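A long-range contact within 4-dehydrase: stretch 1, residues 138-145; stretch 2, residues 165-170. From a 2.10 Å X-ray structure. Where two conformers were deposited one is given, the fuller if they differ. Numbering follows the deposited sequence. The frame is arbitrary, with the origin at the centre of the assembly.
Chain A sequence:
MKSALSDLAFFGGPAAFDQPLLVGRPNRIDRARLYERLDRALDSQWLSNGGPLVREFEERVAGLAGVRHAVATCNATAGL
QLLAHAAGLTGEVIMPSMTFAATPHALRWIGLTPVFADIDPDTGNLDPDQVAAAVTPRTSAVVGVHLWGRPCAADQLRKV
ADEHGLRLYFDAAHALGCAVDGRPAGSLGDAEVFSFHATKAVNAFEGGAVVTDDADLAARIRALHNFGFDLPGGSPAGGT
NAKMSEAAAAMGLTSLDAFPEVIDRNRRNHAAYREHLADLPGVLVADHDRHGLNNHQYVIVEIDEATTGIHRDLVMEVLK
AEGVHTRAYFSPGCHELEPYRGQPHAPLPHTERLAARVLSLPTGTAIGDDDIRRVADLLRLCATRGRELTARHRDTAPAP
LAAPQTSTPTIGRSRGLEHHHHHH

Stretch 1, residues 138-145: RTSAVVGV
Stretch 2 (165-170) GLRLYF

Where Gly144 lies beside Phe170, the absence of a side chain is what admits an aromatic ring: an ideal CB on Gly144 would fall 2.6 Å from Phe170 CE2, a clash. With phi/psi of -90/164, Gly144 keeps an extended backbone, and Phe170, chi1 m (-62°) and chi2 102°, brings its ring edge to Gly144 O and Val145 N.

The setting is a pair of parallel strands, 139-145 and 167-170, whose N-to-C directions differ by 23° and whose axes approach to 4.6 Å. Ala141 pairs with Arg167, Val142 with Leu168, Val143 with Tyr169 and Gly144 with Phe170, at CA-CA distances of 4.6, 5.1, 4.8 and 4.8 Å. As parallel pairing requires, hydrogen bonds alternate in direction: Arg167 N to Ser140 O (3.2 Å), Val142 N to Arg167 O (3.1 Å), Tyr169 N to Val142 O (2.9 Å, nearly straight at 178°) and Gly144 N to Tyr169 O (3.0 Å, more bent at 150°). Tyr169 O also receives a CA-H...O contact from Val143 CA at 3.1 Å, and Gly144 O one from Phe170 CA at 3.3 Å.

Side chains alternate between faces. On one, Ala141 CB lies 4.1 Å from Tyr169 CE1 (chi1 m, -46°), and Val143 CG2, from a t rotamer, approaches Tyr169 CB to 4.3 Å; the Arg167 side chain starts on this face, but its end leads away. On the other, Val142, also t, places CG1 4.1 Å from Leu168 CD1 (chi1 t, chi2 p).

Before the paired segment, Leu166 (phi/psi -119/153; chi1 m, chi2 t) points toward the first strand, its CD1 3.9 Å from both Val142 CG2 and Thr139 CG2. A water donates to Thr139 O (3.0 Å) and Gly165 O (3.1 Å), bridging the backbones where direct pairing has not begun.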

# COMPACT_ATOMS: atom_id res chain seq x y z
N ARG A 138 -2.42 30.06 -2.30
CA ARG A 138 -2.23 28.65 -2.62
C ARG A 138 -2.79 27.65 -1.62
O ARG A 138 -2.96 26.47 -1.92
CB ARG A 138 -0.76 28.37 -2.84
CG ARG A 138 -0.22 29.23 -3.95
CD ARG A 138 1.29 29.41 -3.90
NE ARG A 138 1.81 30.06 -2.69
CZ ARG A 138 1.97 31.37 -2.55
NH1 ARG A 138 1.65 32.24 -3.49
NH2 ARG A 138 2.46 31.82 -1.40
N THR A 139 -3.10 28.08 -0.40
CA THR A 139 -3.63 27.16 0.60
C THR A 139 -4.98 26.54 0.30
O THR A 139 -5.97 27.24 0.06
CB THR A 139 -3.70 27.82 1.98
OG1 THR A 139 -2.55 28.62 2.13
CG2 THR A 139 -3.73 26.77 3.09
N SER A 140 -5.04 25.21 0.35
CA SER A 140 -6.31 24.54 0.15
C SER A 140 -6.84 23.95 1.46
O SER A 140 -8.05 23.74 1.65
CB SER A 140 -6.17 23.45 -0.90
OG SER A 140 -4.88 22.89 -0.78
N ALA A 141 -5.93 23.63 2.39
CA ALA A 141 -6.37 23.01 3.62
C ALA A 141 -5.37 23.06 4.76
O ALA A 141 -4.20 23.44 4.63
CB ALA A 141 -6.72 21.54 3.37
N VAL A 142 -5.93 22.62 5.88
CA VAL A 142 -5.32 22.47 7.16
C VAL A 142 -5.42 21.00 7.61
O VAL A 142 -6.49 20.38 7.66
CB VAL A 142 -6.00 23.35 8.23
CG1 VAL A 142 -5.33 23.28 9.61
CG2 VAL A 142 -6.08 24.80 7.79
N VAL A 143 -4.28 20.44 7.97
CA VAL A 143 -4.23 19.08 8.46
C VAL A 143 -3.56 19.11 9.84
O VAL A 143 -2.34 19.33 9.94
CB VAL A 143 -3.48 18.11 7.53
CG1 VAL A 143 -3.43 16.70 8.11
CG2 VAL A 143 -4.18 17.96 6.19
N GLY A 144 -4.35 18.90 10.89
CA GLY A 144 -3.83 18.86 12.25
C GLY A 144 -3.43 17.43 12.60
O GLY A 144 -3.79 16.48 11.88
N VAL A 145 -2.65 17.25 13.66
CA VAL A 145 -2.22 15.92 14.10
C VAL A 145 -2.63 15.71 15.56
O VAL A 145 -2.25 16.51 16.41
CB VAL A 145 -0.71 15.63 13.93
CG1 VAL A 145 -0.36 14.21 14.36
CG2 VAL A 145 -0.26 15.82 12.48
N GLY A 165 -11.71 29.90 3.96
CA GLY A 165 -12.24 29.00 2.94
C GLY A 165 -11.29 27.81 2.69
O GLY A 165 -10.93 27.54 1.53
N LEU A 166 -10.90 27.12 3.79
CA LEU A 166 -10.01 25.96 3.79
C LEU A 166 -10.71 24.73 4.36
O LEU A 166 -11.62 24.86 5.19
CB LEU A 166 -8.83 26.22 4.74
CG LEU A 166 -8.09 27.46 4.32
CD1 LEU A 166 -6.88 27.69 5.24
CD2 LEU A 166 -7.64 27.23 2.88
N ARG A 167 -10.28 23.52 3.93
CA ARG A 167 -10.88 22.28 4.46
C ARG A 167 -10.13 21.89 5.71
O ARG A 167 -8.97 22.26 5.88
CB ARG A 167 -10.89 21.09 3.50
CG ARG A 167 -11.52 21.35 2.12
CD ARG A 167 -13.05 21.34 2.07
NE ARG A 167 -13.58 21.53 0.71
CZ ARG A 167 -14.83 21.29 0.28
NH1 ARG A 167 -15.79 20.82 1.08
NH2 ARG A 167 -15.12 21.53 -1.00
N LEU A 168 -10.79 21.16 6.58
CA LEU A 168 -10.11 20.76 7.80
C LEU A 168 -10.08 19.26 8.00
O LEU A 168 -11.12 18.61 8.16
CB LEU A 168 -10.73 21.45 9.03
CG LEU A 168 -10.24 20.97 10.42
CD1 LEU A 168 -8.81 21.45 10.74
CD2 LEU A 168 -11.16 21.49 11.53
N TYR A 169 -8.86 18.71 8.01
CA TYR A 169 -8.68 17.28 8.23
C TYR A 169 -7.66 17.02 9.32
O TYR A 169 -6.88 17.93 9.66
CB TYR A 169 -8.17 16.53 6.97
CG TYR A 169 -8.92 16.92 5.74
CD1 TYR A 169 -8.31 17.74 4.79
CD2 TYR A 169 -10.22 16.47 5.52
CE1 TYR A 169 -9.00 18.10 3.63
CE2 TYR A 169 -10.92 16.82 4.35
CZ TYR A 169 -10.30 17.63 3.41
OH TYR A 169 -10.94 18.01 2.26
N PHE A 170 -7.67 15.75 9.81
CA PHE A 170 -6.72 15.29 10.82
C PHE A 170 -6.01 13.97 10.55
O PHE A 170 -6.57 12.99 10.07
CB PHE A 170 -7.28 15.14 12.24
CG PHE A 170 -7.76 16.46 12.75
CD1 PHE A 170 -9.13 16.75 12.76
CD2 PHE A 170 -6.82 17.41 13.16
CE1 PHE A 170 -9.59 17.98 13.22
CE2 PHE A 170 -7.28 18.65 13.62
CZ PHE A 170 -8.65 18.92 13.65
O HOH W 1 -8.83 27.15 -0.70